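Local coordinates for capsular polysaccharide export system protein KpsC (Thermosulfurimonas dismutans, PDB 6MGB) that probably adds Kdo in beta linkage from its CMP-activated donor in building the glycolipid anchor of bacterial capsules, and binds cytidine monophosphate, at residues G12-Q17 with V34-G39; P68-E73 with V93-I98; E127-L132 with G312-V317; L160-T165 with D240-V245. One frame throughout, in Å; residues are numbered along the deposited sequence.

Contact 1. Residues G12-Q17 with V34-G39; sequences GVFSRQ and VYKPKG
Gly12 and Val13 run parallel to Val34 and Tyr35, and the register carries on to Phe14 beside Lys36. This is the outer edge of the mixed sheet, where strand 33-35 is the last strand and the connection holds helices 17-21 and 25-29, as in a beta-alpha-beta unit. Val13 N donates to Val34 O at 2.9 Å, and Lys36 N returns a bond to Val13 O at 2.7 Å, so Val13 is gripped through both its N-H and its carbonyl.

With CG anti to the backbone N (chi1 174°), the ring of Tyr35 is carried to where Arg16 passes, and the Arg16 and Tyr35 side chains cross at about a right angle. Arg16 CG sits over the face, 3.6 Å from the ring centroid of Tyr35, while the guanidinium makes an off-centre cation-pi contact, its plane tilted 33° from that of the ring. Lys36 CG lies over the opposite face toward the rim. A serine in place of Tyr35 would probably leave Arg16 CG and its guanidinium without the ring they pack on, and the guanidinium freer to turn. Phe14 packs against Ala58, Lys61 and Trp65 of helix 53-65, and Pro37 CD comes over one face of its ring, 4.1 Å from Phe14 CZ. In one of its two conformations, Lys36 NZ donates to Tyr35 OH at 3.1 Å.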
loop_
_atom_site.group_PDB
_atom_site.type_symbol
_atom_site.label_atom_id
_atom_site.label_comp_id
_atom_site.label_asym_id
_atom_site.label_seq_id
_atom_site.Cartn_x
_atom_site.Cartn_y
_atom_site.Cartn_z
ATOM N N GLY A 12 -0.746 -23.820 -4.702
ATOM C CA GLY A 12 -0.691 -24.363 -3.358
ATOM C C GLY A 12 -0.589 -23.264 -2.313
ATOM O O GLY A 12 0.113 -22.272 -2.497
ATOM N N VAL A 13 -1.314 -23.454 -1.211
ATOM C CA VAL A 13 -1.217 -22.582 -0.050
ATOM C C VAL A 13 -1.041 -23.455 1.182
ATOM O O VAL A 13 -1.422 -24.628 1.206
ATOM C CB VAL A 13 -2.447 -21.658 0.112
ATOM C CG1 VAL A 13 -2.608 -20.768 -1.113
ATOM C CG2 VAL A 13 -3.712 -22.472 0.357
ATOM N N PHE A 14 -0.444 -22.865 2.217
ATOM C CA PHE A 14 -0.177 -23.567 3.466
ATOM C C PHE A 14 -0.874 -22.899 4.644
ATOM O O PHE A 14 -0.427 -23.029 5.788
ATOM C CB PHE A 14 1.331 -23.665 3.687
ATOM C CG PHE A 14 2.012 -24.557 2.693
ATOM C CD1 PHE A 14 2.297 -25.874 3.008
ATOM C CD2 PHE A 14 2.333 -24.089 1.430
ATOM C CE1 PHE A 14 2.910 -26.702 2.090
ATOM C CE2 PHE A 14 2.945 -24.913 0.506
ATOM C CZ PHE A 14 3.231 -26.222 0.836
ATOM N N SER A 15 -1.969 -22.194 4.379
ATOM C CA SER A 15 -2.779 -21.579 5.418
ATOM C C SER A 15 -4.207 -21.474 4.910
ATOM O O SER A 15 -4.440 -20.921 3.831
ATOM C CB SER A 15 -2.246 -20.192 5.792
ATOM O OG SER A 15 -3.193 -19.478 6.566
ATOM N N ARG A 16 -5.154 -22.016 5.676
ATOM C CA ARG A 16 -6.563 -21.864 5.337
ATOM C C ARG A 16 -7.080 -20.459 5.611
ATOM O O ARG A 16 -8.209 -20.146 5.219
ATOM C CB ARG A 16 -7.406 -22.876 6.113
ATOM C CG ARG A 16 -7.071 -24.328 5.821
ATOM C CD ARG A 16 -8.114 -25.255 6.415
ATOM N NE ARG A 16 -7.840 -26.660 6.126
ATOM C CZ ARG A 16 -8.079 -27.247 4.957
ATOM N NH1 ARG A 16 -8.586 -26.551 3.947
ATOM N NH2 ARG A 16 -7.800 -28.532 4.792
ATOM N N GLN A 17 -6.283 -19.610 6.265
ATOM C CA GLN A 17 -6.758 -18.270 6.580
ATOM C C GLN A 17 -6.886 -17.395 5.341
ATOM O O GLN A 17 -7.679 -16.447 5.351
ATOM C CB GLN A 17 -5.828 -17.613 7.602
ATOM C CG GLN A 17 -5.821 -18.306 8.960
ATOM C CD GLN A 17 -7.208 -18.423 9.567
ATOM O OE1 GLN A 17 -7.670 -19.521 9.879
ATOM N NE2 GLN A 17 -7.878 -17.290 9.739
ATOM N N VAL A 34 -5.151 -25.207 -3.602
ATOM C CA VAL A 34 -5.123 -26.470 -2.875
ATOM C C VAL A 34 -4.329 -26.265 -1.593
ATOM O O VAL A 34 -3.290 -25.594 -1.592
ATOM C CB VAL A 34 -4.519 -27.612 -3.719
ATOM C CG1 VAL A 34 -5.404 -27.902 -4.923
ATOM C CG2 VAL A 34 -3.100 -27.271 -4.160
ATOM N N TYR A 35 -4.821 -26.842 -0.500
ATOM C CA TYR A 35 -4.250 -26.618 0.820
ATOM C C TYR A 35 -3.217 -27.689 1.152
ATOM O O TYR A 35 -3.505 -28.887 1.070
ATOM C CB TYR A 35 -5.359 -26.601 1.873
ATOM C CG TYR A 35 -4.866 -26.524 3.298
ATOM C CD1 TYR A 35 -4.981 -27.614 4.149
ATOM C CD2 TYR A 35 -4.289 -25.363 3.796
ATOM C CE1 TYR A 35 -4.544 -27.551 5.454
ATOM C CE2 TYR A 35 -3.841 -25.292 5.100
ATOM C CZ TYR A 35 -3.974 -26.388 5.925
ATOM O OH TYR A 35 -3.528 -26.328 7.225
ATOM N N LYS A 36 -2.017 -27.242 1.526
ATOM C CA LYS A 36 -0.929 -28.127 1.925
ATOM C C LYS A 36 -0.762 -29.283 0.947
ATOM O O LYS A 36 -1.045 -30.435 1.297
ATOM C CB LYS A 36 -1.171 -28.668 3.337
ATOM C CG LYS A 36 -0.704 -27.738 4.439
ATOM C CD LYS A 36 -0.855 -28.380 5.807
ATOM C CE LYS A 36 -0.076 -27.616 6.867
ATOM N NZ LYS A 36 -0.460 -26.178 6.922
ATOM N N PRO A 37 -0.317 -29.023 -0.279
ATOM C CA PRO A 37 0.040 -30.128 -1.172
ATOM C C PRO A 37 1.300 -30.816 -0.677
ATOM O O PRO A 37 2.209 -30.184 -0.135
ATOM C CB PRO A 37 0.270 -29.439 -2.522
ATOM C CG PRO A 37 0.615 -28.029 -2.168
ATOM C CD PRO A 37 -0.176 -27.713 -0.935
ATOM N N LYS A 38 1.345 -32.136 -0.861
ATOM C CA LYS A 38 2.480 -32.911 -0.379
ATOM C C LYS A 38 3.690 -32.820 -1.297
ATOM O O LYS A 38 4.805 -33.124 -0.861
ATOM C CB LYS A 38 2.079 -34.377 -0.203
ATOM C CG LYS A 38 1.210 -34.636 1.019
ATOM C CD LYS A 38 2.012 -34.521 2.308
ATOM C CE LYS A 38 1.145 -34.769 3.531
ATOM N NZ LYS A 38 1.957 -34.914 4.771
ATOM N N GLY A 39 3.500 -32.405 -2.546
ATOM C CA GLY A 39 4.593 -32.276 -3.476
ATOM C C GLY A 39 4.293 -31.267 -4.563
ATOM O O GLY A 39 3.185 -30.731 -4.660
#

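Contact 2. Residues P68-E73 with V93-I98; sequences PYLALE and VDPVGI
The side chains of Leu72 and Val93 run alongside each other in the same direction, with Leu72 CD2 3.8 Å from both CG1 and CG2 of Val93. They form the non-hydrogen-bonded pair of an antiparallel join; Ala71 and Asp94 form the hydrogen-bonded pair, each N meeting the other's O at 2.9 Å. Leu70 crosses Pro95 obliquely, and Leu70 CD2 presses to 3.5 Å from Pro95 CB. Ile98 CD1 reaches back to Ala71 CB and lies 3.7 Å from Glu73 CG, the two longer chains crossing at about a right angle.

Asp94 holds the turn that follows: OD1 accepts from Val96 N, an Asx turn, and also from Gly97 N, which extends it to an Asx motif, while OD2 accepts from Leu107 N and bonds to Tyr300 OH. An alanine here would probably leave those two turn amides without their acceptor, and Leu107 N and Tyr300 OH without theirs. Leu29 of helix 25-29 covers Leu72 and Val93, helix 53-65 packs on Tyr69, and strand 45-49 flanks strand 69-74.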
loop_
_atom_site.group_PDB
_atom_site.type_symbol
_atom_site.label_atom_id
_atom_site.label_comp_id
_atom_site.label_asym_id
_atom_site.label_seq_id
_atom_site.Cartn_x
_atom_site.Cartn_y
_atom_site.Cartn_z
ATOM N N PRO A 68 7.089 -20.931 -8.850
ATOM C CA PRO A 68 6.916 -19.506 -8.548
ATOM C C PRO A 68 6.223 -19.319 -7.208
ATOM O O PRO A 68 5.338 -20.091 -6.835
ATOM C CB PRO A 68 6.051 -18.998 -9.708
ATOM C CG PRO A 68 6.210 -20.015 -10.789
ATOM C CD PRO A 68 6.400 -21.317 -10.093
ATOM N N TYR A 69 6.639 -18.288 -6.477
ATOM C CA TYR A 69 5.982 -17.896 -5.237
ATOM C C TYR A 69 5.161 -16.641 -5.492
ATOM O O TYR A 69 5.707 -15.611 -5.904
ATOM C CB TYR A 69 6.985 -17.646 -4.110
ATOM C CG TYR A 69 6.312 -17.107 -2.868
ATOM C CD1 TYR A 69 5.622 -17.952 -2.010
ATOM C CD2 TYR A 69 6.347 -15.751 -2.566
ATOM C CE1 TYR A 69 4.994 -17.465 -0.882
ATOM C CE2 TYR A 69 5.720 -15.255 -1.439
ATOM C CZ TYR A 69 5.045 -16.116 -0.601
ATOM O OH TYR A 69 4.419 -15.628 0.521
ATOM N N LEU A 70 3.859 -16.726 -5.235
ATOM C CA LEU A 70 2.947 -15.600 -5.402
ATOM C C LEU A 70 2.770 -14.914 -4.051
ATOM O O LEU A 70 2.170 -15.483 -3.132
ATOM C CB LEU A 70 1.602 -16.066 -5.956
ATOM C CG LEU A 70 1.638 -16.958 -7.198
ATOM C CD1 LEU A 70 0.228 -17.210 -7.700
ATOM C CD2 LEU A 70 2.485 -16.339 -8.290
ATOM N N ALA A 71 3.289 -13.695 -3.933
ATOM C CA ALA A 71 3.078 -12.882 -2.741
ATOM C C ALA A 71 1.716 -12.204 -2.835
ATOM O O ALA A 71 1.464 -11.440 -3.771
ATOM C CB ALA A 71 4.186 -11.842 -2.601
ATOM N N LEU A 72 0.840 -12.482 -1.871
ATOM C CA LEU A 72 -0.513 -11.942 -1.854
ATOM C C LEU A 72 -0.638 -10.869 -0.780
ATOM O O LEU A 72 -0.133 -11.031 0.335
ATOM C CB LEU A 72 -1.541 -13.046 -1.597
ATOM C CG LEU A 72 -1.398 -14.315 -2.440
ATOM C CD1 LEU A 72 -2.434 -15.347 -2.027
ATOM C CD2 LEU A 72 -1.518 -14.005 -3.925
ATOM N N GLU A 73 -1.306 -9.769 -1.127
ATOM C CA GLU A 73 -1.577 -8.692 -0.184
ATOM C C GLU A 73 -2.903 -8.043 -0.557
ATOM O O GLU A 73 -3.409 -8.218 -1.670
ATOM C CB GLU A 73 -0.467 -7.627 -0.180
ATOM C CG GLU A 73 0.951 -8.136 0.104
ATOM C CD GLU A 73 1.206 -8.409 1.576
ATOM O OE1 GLU A 73 2.259 -9.005 1.894
ATOM O OE2 GLU A 73 0.364 -8.022 2.413
ATOM N N VAL A 93 -1.156 -9.622 -6.381
ATOM C CA VAL A 93 -0.628 -10.961 -6.617
ATOM C C VAL A 93 0.691 -10.762 -7.352
ATOM O O VAL A 93 0.701 -10.464 -8.551
ATOM C CB VAL A 93 -1.592 -11.834 -7.428
ATOM C CG1 VAL A 93 -1.011 -13.223 -7.645
ATOM C CG2 VAL A 93 -2.946 -11.920 -6.730
ATOM N N ASP A 94 1.803 -10.923 -6.643
ATOM C CA ASP A 94 3.120 -10.590 -7.184
ATOM C C ASP A 94 3.965 -11.850 -7.308
ATOM O O ASP A 94 4.399 -12.401 -6.278
ATOM C CB ASP A 94 3.818 -9.565 -6.290
ATOM C CG ASP A 94 5.007 -8.913 -6.971
ATOM O OD1 ASP A 94 5.713 -9.608 -7.731
ATOM O OD2 ASP A 94 5.230 -7.706 -6.752
ATOM N N PRO A 95 4.225 -12.353 -8.518
ATOM C CA PRO A 95 5.074 -13.541 -8.664
ATOM C C PRO A 95 6.564 -13.247 -8.728
ATOM O O PRO A 95 7.350 -14.186 -8.898
ATOM C CB PRO A 95 4.587 -14.155 -9.988
ATOM C CG PRO A 95 3.799 -13.081 -10.692
ATOM C CD PRO A 95 3.725 -11.873 -9.817
ATOM N N VAL A 96 6.972 -11.986 -8.603
ATOM C CA VAL A 96 8.380 -11.610 -8.667
ATOM C C VAL A 96 8.892 -11.365 -7.253
ATOM O O VAL A 96 9.845 -12.009 -6.800
ATOM C CB VAL A 96 8.574 -10.364 -9.552
ATOM C CG1 VAL A 96 10.010 -9.864 -9.493
ATOM C CG2 VAL A 96 8.177 -10.676 -10.989
ATOM N N GLY A 97 8.265 -10.422 -6.558
ATOM C CA GLY A 97 8.592 -10.118 -5.180
ATOM C C GLY A 97 7.366 -9.590 -4.468
ATOM O O GLY A 97 6.317 -10.242 -4.479
ATOM N N ILE A 98 7.472 -8.416 -3.848
ATOM C CA ILE A 98 6.300 -7.717 -3.334
ATOM C C ILE A 98 6.632 -6.235 -3.243
ATOM O O ILE A 98 7.780 -5.849 -3.015
ATOM C CB ILE A 98 5.830 -8.291 -1.975
ATOM C CG1 ILE A 98 4.423 -7.786 -1.631
ATOM C CG2 ILE A 98 6.811 -7.941 -0.859
ATOM C CD1 ILE A 98 3.351 -8.168 -2.650
HETATM O O HOH W 1 8.524 -16.367 -7.371
#

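Contact 3. Residues E127-L132 with G312-V317; sequences ERALKL and GNIFDV
Ile314 and Phe315 carry the contact from the first turn of helix 314-322 to the side of helix 120-135, an apolar helix-helix contact without a hydrogen bond across it. Just ahead of them, Asn313 caps the helix: its OD1 accepts from Asp316 N at 3.2 Å and, weakly, from Phe315 N, while Asn313 N donates to Asp316 OD2 at 2.9 Å, completing a capping box. Ile314 then sends CD1 to Ala129 CB, 4.2 Å away. Phe315 follows with CG anti to the carbonyl carbon (chi1 -64°), which directs its ring to helix 120-135, where it meets three residues. Phe315 CE1 lies 3.7 Å from Ala129 N, and Arg128 CB and Leu132 CD1 come in at the ring edge. Asp316 belongs to the cap, and Val317 turns to Tyr303 of strand 302-305 and to Leu89. On its other side helix 120-135 packs through Leu130 on helix 289-299, whose Leu298 also touches Ile314; Ile318, one turn after Ile314, extends the contact to Ala129 and Leu132.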
loop_
_atom_site.group_PDB
_atom_site.type_symbol
_atom_site.label_atom_id
_atom_site.label_comp_id
_atom_site.label_asym_id
_atom_site.label_seq_id
_atom_site.Cartn_x
_atom_site.Cartn_y
_atom_site.Cartn_z
ATOM N N GLU A 127 -5.709 9.094 -15.833
ATOM C CA GLU A 127 -6.183 10.440 -15.521
ATOM C C GLU A 127 -7.600 10.401 -14.963
ATOM O O GLU A 127 -7.911 11.073 -13.973
ATOM C CB GLU A 127 -6.127 11.320 -16.771
ATOM C CG GLU A 127 -4.726 11.706 -17.205
ATOM C CD GLU A 127 -4.727 12.651 -18.390
ATOM O OE1 GLU A 127 -5.823 13.085 -18.804
ATOM O OE2 GLU A 127 -3.633 12.961 -18.910
ATOM N N ARG A 128 -8.475 9.616 -15.592
ATOM C CA ARG A 128 -9.862 9.532 -15.143
ATOM C C ARG A 128 -9.948 8.965 -13.732
ATOM O O ARG A 128 -10.639 9.516 -12.866
ATOM C CB ARG A 128 -10.672 8.677 -16.117
ATOM C CG ARG A 128 -11.239 9.444 -17.302
ATOM C CD ARG A 128 -11.157 8.625 -18.583
ATOM N NE ARG A 128 -11.728 7.289 -18.431
ATOM C CZ ARG A 128 -11.540 6.291 -19.290
ATOM N NH1 ARG A 128 -10.790 6.468 -20.369
ATOM N NH2 ARG A 128 -12.100 5.110 -19.067
ATOM N N ALA A 129 -9.252 7.854 -13.482
ATOM C CA ALA A 129 -9.313 7.227 -12.167
ATOM C C ALA A 129 -8.727 8.139 -11.096
ATOM O O ALA A 129 -9.270 8.240 -9.990
ATOM C CB ALA A 129 -8.579 5.887 -12.193
ATOM N N LEU A 130 -7.621 8.816 -11.409
ATOM C CA LEU A 130 -7.000 9.704 -10.434
ATOM C C LEU A 130 -7.932 10.852 -10.065
ATOM O O LEU A 130 -8.064 11.202 -8.886
ATOM C CB LEU A 130 -5.675 10.233 -10.984
ATOM C CG LEU A 130 -4.874 11.181 -10.088
ATOM C CD1 LEU A 130 -4.504 10.521 -8.766
ATOM C CD2 LEU A 130 -3.625 11.649 -10.820
ATOM N N LYS A 131 -8.599 11.447 -11.057
ATOM C CA LYS A 131 -9.524 12.536 -10.766
ATOM C C LYS A 131 -10.672 12.060 -9.884
ATOM O O LYS A 131 -11.056 12.746 -8.930
ATOM C CB LYS A 131 -10.062 13.137 -12.066
ATOM C CG LYS A 131 -11.100 14.227 -11.846
ATOM C CD LYS A 131 -11.549 14.865 -13.149
ATOM C CE LYS A 131 -12.756 15.764 -12.927
ATOM N NZ LYS A 131 -12.529 16.760 -11.843
ATOM N N LEU A 132 -11.236 10.888 -10.188
ATOM C CA LEU A 132 -12.334 10.367 -9.380
ATOM C C LEU A 132 -11.895 10.128 -7.940
ATOM O O LEU A 132 -12.627 10.450 -6.997
ATOM C CB LEU A 132 -12.871 9.075 -10.000
ATOM C CG LEU A 132 -13.734 9.229 -11.257
ATOM C CD1 LEU A 132 -13.907 7.890 -11.955
ATOM C CD2 LEU A 132 -15.094 9.825 -10.915
ATOM N N GLY A 312 -12.809 -7.574 -12.684
ATOM C CA GLY A 312 -13.130 -6.244 -13.166
ATOM C C GLY A 312 -11.924 -5.330 -13.227
ATOM O O GLY A 312 -10.792 -5.796 -13.389
ATOM N N ASN A 313 -12.154 -4.023 -13.095
ATOM C CA ASN A 313 -11.090 -3.032 -13.174
ATOM C C ASN A 313 -11.292 -2.005 -12.068
ATOM O O ASN A 313 -12.258 -2.066 -11.301
ATOM C CB ASN A 313 -11.059 -2.368 -14.558
ATOM C CG ASN A 313 -12.382 -1.732 -14.932
ATOM O OD1 ASN A 313 -13.016 -1.063 -14.117
ATOM N ND2 ASN A 313 -12.811 -1.947 -16.169
ATOM N N ILE A 314 -10.368 -1.044 -11.994
ATOM C CA ILE A 314 -10.379 -0.078 -10.901
ATOM C C ILE A 314 -11.679 0.713 -10.886
ATOM O O ILE A 314 -12.159 1.114 -9.818
ATOM C CB ILE A 314 -9.155 0.855 -11.007
ATOM C CG1 ILE A 314 -9.042 1.725 -9.751
ATOM C CG2 ILE A 314 -9.247 1.713 -12.262
ATOM C CD1 ILE A 314 -7.793 2.586 -9.705
ATOM N N PHE A 315 -12.269 0.957 -12.058
ATOM C CA PHE A 315 -13.481 1.765 -12.122
ATOM C C PHE A 315 -14.676 1.041 -11.515
ATOM O O PHE A 315 -15.602 1.692 -11.019
ATOM C CB PHE A 315 -13.762 2.156 -13.572
ATOM C CG PHE A 315 -12.704 3.042 -14.171
ATOM C CD1 PHE A 315 -12.677 4.398 -13.884
ATOM C CD2 PHE A 315 -11.730 2.520 -15.006
ATOM C CE1 PHE A 315 -11.705 5.218 -14.424
ATOM C CE2 PHE A 315 -10.755 3.337 -15.552
ATOM C CZ PHE A 315 -10.743 4.686 -15.258
ATOM N N ASP A 316 -14.677 -0.293 -11.537
ATOM C CA ASP A 316 -15.740 -1.034 -10.866
ATOM C C ASP A 316 -15.689 -0.816 -9.360
ATOM O O ASP A 316 -16.729 -0.656 -8.709
ATOM C CB ASP A 316 -15.632 -2.523 -11.190
ATOM C CG ASP A 316 -15.788 -2.811 -12.669
ATOM O OD1 ASP A 316 -16.630 -2.155 -13.319
ATOM O OD2 ASP A 316 -15.067 -3.691 -13.180
ATOM N N VAL A 317 -14.484 -0.802 -8.787
ATOM C CA VAL A 317 -14.349 -0.602 -7.348
ATOM C C VAL A 317 -14.616 0.853 -6.983
ATOM O O VAL A 317 -15.257 1.140 -5.965
ATOM C CB VAL A 317 -12.958 -1.072 -6.882
ATOM C CG1 VAL A 317 -12.638 -0.556 -5.484
ATOM C CG2 VAL A 317 -12.891 -2.594 -6.907
#

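Contact 4. Residues L160-T165 with D240-V245; sequences LLIDQT and DRIYTV. With C5P (cytidine-5'-monophosphate), chain D.
Ile162 meets Ile242 and Thr244 across two neighbouring parallel strands of the six-stranded sheet in the nucleotide-binding half of what is probably a GT-B fold. Ile162 CB lies 3.6 Å from Tyr243 O, and there the chain divides. Ile162 CG2, anti to the backbone N, turns to the nucleotide and lies 3.6 Å from N4 of the cytosine. CG1 passes Ile242 CG2 on the way to CD1, which touches that same methyl and Thr244 CB. The strands are joined by Tyr243 N to Leu160 O at 2.8 Å and by Ile162 N to Tyr243 O at 2.9 Å. A water donates to Ile162 O and Gln164 OE1 and accepts from Thr244 OG1 and Val245 N, while Gln164 NE2 is held by Asp168 and Ser246. Asp163 O accepts from cytosine N4 at 2.9 Å. A backbone carbonyl that accepts from the amino group is consistent with recognition of cytosine rather than uracil, which carries a carbonyl oxygen there.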
loop_
_atom_site.group_PDB
_atom_site.type_symbol
_atom_site.label_atom_id
_atom_site.label_comp_id
_atom_site.label_asym_id
_atom_site.label_seq_id
_atom_site.Cartn_x
_atom_site.Cartn_y
_atom_site.Cartn_z
ATOM N N LEU A 160 2.953 17.443 8.655
ATOM C CA LEU A 160 2.286 16.223 9.091
ATOM C C LEU A 160 3.268 15.060 9.071
ATOM O O LEU A 160 3.948 14.833 8.065
ATOM C CB LEU A 160 1.083 15.900 8.199
ATOM C CG LEU A 160 0.261 14.679 8.623
ATOM C CD1 LEU A 160 -0.382 14.904 9.985
ATOM C CD2 LEU A 160 -0.796 14.353 7.580
ATOM N N LEU A 161 3.333 14.329 10.182
ATOM C CA LEU A 161 4.103 13.096 10.283
ATOM C C LEU A 161 3.137 11.917 10.297
ATOM O O LEU A 161 2.148 11.932 11.037
ATOM C CB LEU A 161 4.969 13.089 11.548
ATOM C CG LEU A 161 6.280 13.885 11.530
ATOM C CD1 LEU A 161 6.099 15.288 10.970
ATOM C CD2 LEU A 161 6.855 13.952 12.936
ATOM N N ILE A 162 3.424 10.908 9.480
ATOM C CA ILE A 162 2.572 9.730 9.352
ATOM C C ILE A 162 3.134 8.635 10.249
ATOM O O ILE A 162 4.298 8.242 10.113
ATOM C CB ILE A 162 2.483 9.259 7.891
ATOM C CG1 ILE A 162 1.892 10.369 7.014
ATOM C CG2 ILE A 162 1.642 7.983 7.786
ATOM C CD1 ILE A 162 1.920 10.071 5.529
ATOM N N ASP A 163 2.307 8.139 11.166
ATOM C CA ASP A 163 2.694 7.014 12.002
ATOM C C ASP A 163 2.211 5.719 11.358
ATOM O O ASP A 163 1.293 5.712 10.535
ATOM C CB ASP A 163 2.115 7.156 13.413
ATOM C CG ASP A 163 2.824 6.272 14.429
ATOM O OD1 ASP A 163 3.947 5.808 14.141
ATOM O OD2 ASP A 163 2.260 6.041 15.521
ATOM N N GLN A 164 2.847 4.615 11.739
ATOM C CA GLN A 164 2.534 3.306 11.185
ATOM C C GLN A 164 2.327 2.312 12.321
ATOM O O GLN A 164 2.484 2.639 13.503
ATOM C CB GLN A 164 3.638 2.848 10.225
ATOM C CG GLN A 164 3.636 3.619 8.917
ATOM C CD GLN A 164 4.870 3.360 8.078
ATOM O OE1 GLN A 164 5.703 4.246 7.888
ATOM N NE2 GLN A 164 4.991 2.141 7.567
ATOM N N THR A 165 1.949 1.090 11.955
ATOM C CA THR A 165 1.677 0.040 12.927
ATOM C C THR A 165 2.947 -0.747 13.209
ATOM O O THR A 165 3.709 -1.071 12.294
ATOM C CB THR A 165 0.593 -0.914 12.420
ATOM O OG1 THR A 165 1.070 -1.611 11.262
ATOM C CG2 THR A 165 -0.675 -0.153 12.067
ATOM N N ASP A 240 1.097 20.985 3.227
ATOM C CA ASP A 240 1.908 20.985 2.016
ATOM C C ASP A 240 3.054 19.989 2.071
ATOM O O ASP A 240 3.486 19.501 1.021
ATOM C CB ASP A 240 2.485 22.381 1.762
ATOM C CG ASP A 240 1.411 23.422 1.518
ATOM O OD1 ASP A 240 0.356 23.069 0.953
ATOM O OD2 ASP A 240 1.624 24.594 1.891
ATOM N N ARG A 241 3.546 19.673 3.268
ATOM C CA ARG A 241 4.734 18.849 3.448
ATOM C C ARG A 241 4.405 17.684 4.369
ATOM O O ARG A 241 3.908 17.890 5.481
ATOM C CB ARG A 241 5.879 19.689 4.024
ATOM C CG ARG A 241 7.134 18.913 4.356
ATOM C CD ARG A 241 8.254 19.855 4.764
ATOM N NE ARG A 241 8.824 20.562 3.620
ATOM C CZ ARG A 241 9.732 21.528 3.712
ATOM N NH1 ARG A 241 10.177 21.918 4.899
ATOM N NH2 ARG A 241 10.196 22.109 2.614
ATOM N N ILE A 242 4.692 16.466 3.909
ATOM C CA ILE A 242 4.366 15.244 4.633
ATOM C C ILE A 242 5.653 14.481 4.913
ATOM O O ILE A 242 6.549 14.423 4.064
ATOM C CB ILE A 242 3.382 14.359 3.837
ATOM C CG1 ILE A 242 2.203 15.185 3.315
ATOM C CG2 ILE A 242 2.883 13.207 4.695
ATOM C CD1 ILE A 242 1.411 15.905 4.387
ATOM N N TYR A 243 5.737 13.893 6.105
ATOM C CA TYR A 243 6.862 13.057 6.508
ATOM C C TYR A 243 6.380 11.628 6.715
ATOM O O TYR A 243 5.387 11.401 7.414
ATOM C CB TYR A 243 7.503 13.575 7.797
ATOM C CG TYR A 243 8.298 14.852 7.640
ATOM C CD1 TYR A 243 7.664 16.084 7.563
ATOM C CD2 TYR A 243 9.686 14.825 7.593
ATOM C CE1 TYR A 243 8.389 17.253 7.426
ATOM C CE2 TYR A 243 10.418 15.988 7.458
ATOM C CZ TYR A 243 9.766 17.198 7.376
ATOM O OH TYR A 243 10.495 18.355 7.241
ATOM N N THR A 244 7.085 10.668 6.114
ATOM C CA THR A 244 6.709 9.264 6.221
ATOM C C THR A 244 7.951 8.391 6.121
ATOM O O THR A 244 8.950 8.772 5.502
ATOM C CB THR A 244 5.703 8.863 5.129
ATOM O OG1 THR A 244 5.179 7.559 5.409
ATOM C CG2 THR A 244 6.360 8.858 3.749
ATOM N N VAL A 245 7.878 7.214 6.740
ATOM C CA VAL A 245 8.917 6.199 6.602
ATOM C C VAL A 245 8.593 5.358 5.376
ATOM O O VAL A 245 9.338 5.370 4.388
ATOM C CB VAL A 245 9.032 5.321 7.865
ATOM C CG1 VAL A 245 10.025 4.181 7.635
ATOM C CG2 VAL A 245 9.458 6.157 9.065
HETATM O O3P C5P D . 0.756 1.564 4.599
HETATM P P C5P D . -0.064 1.769 5.851
HETATM O O1P C5P D . 0.753 2.589 6.845
HETATM O O2P C5P D . -0.613 0.548 6.563
HETATM O "O5'" C5P D . -1.296 2.673 5.411
HETATM C "C5'" C5P D . -2.468 2.107 4.846
HETATM C "C4'" C5P D . -3.524 3.163 4.642
HETATM O "O4'" C5P D . -4.070 3.543 5.932
HETATM C "C3'" C5P D . -3.029 4.472 4.044
HETATM O "O3'" C5P D . -2.960 4.434 2.629
HETATM C "C2'" C5P D . -4.033 5.491 4.572
HETATM O "O2'" C5P D . -5.222 5.492 3.795
HETATM C "C1'" C5P D . -4.346 4.928 5.958
HETATM N N1 C5P D . -3.510 5.550 7.013
HETATM C C2 C5P D . -4.073 6.627 7.889
HETATM N N3 C5P D . -3.215 7.251 8.956
HETATM C C4 C5P D . -1.836 6.811 9.150
HETATM C C5 C5P D . -1.277 5.740 8.278
HETATM C C6 C5P D . -2.135 5.117 7.211
HETATM O O2 C5P D . -5.188 6.987 7.737
HETATM N N4 C5P D . -1.003 7.418 10.184
HETATM O O HOH W 2 5.295 6.935 8.040
#

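From the N terminus, contact 1 closes first, over a short helical connection, and fixes one edge strand of the mixed sheet. Contact 2 follows in series, closing a loop without helices farther across that sheet; their centres are about 16 Å apart. Contact 3 spans the longest separation, bringing helix 314-322, at the end of the chain, back to helix 120-135. Within that span lies contact 4, which pairs strands 158-162 and 241-244 in the middle of the parallel sheet. No two contacts cross along the chain. Contacts 2 and 4 lie on opposite sides of the chain's centre, one in each sheet, and the returning C-terminal helix of contact 3 follows strand 310-312 at the far edge of the mixed sheet.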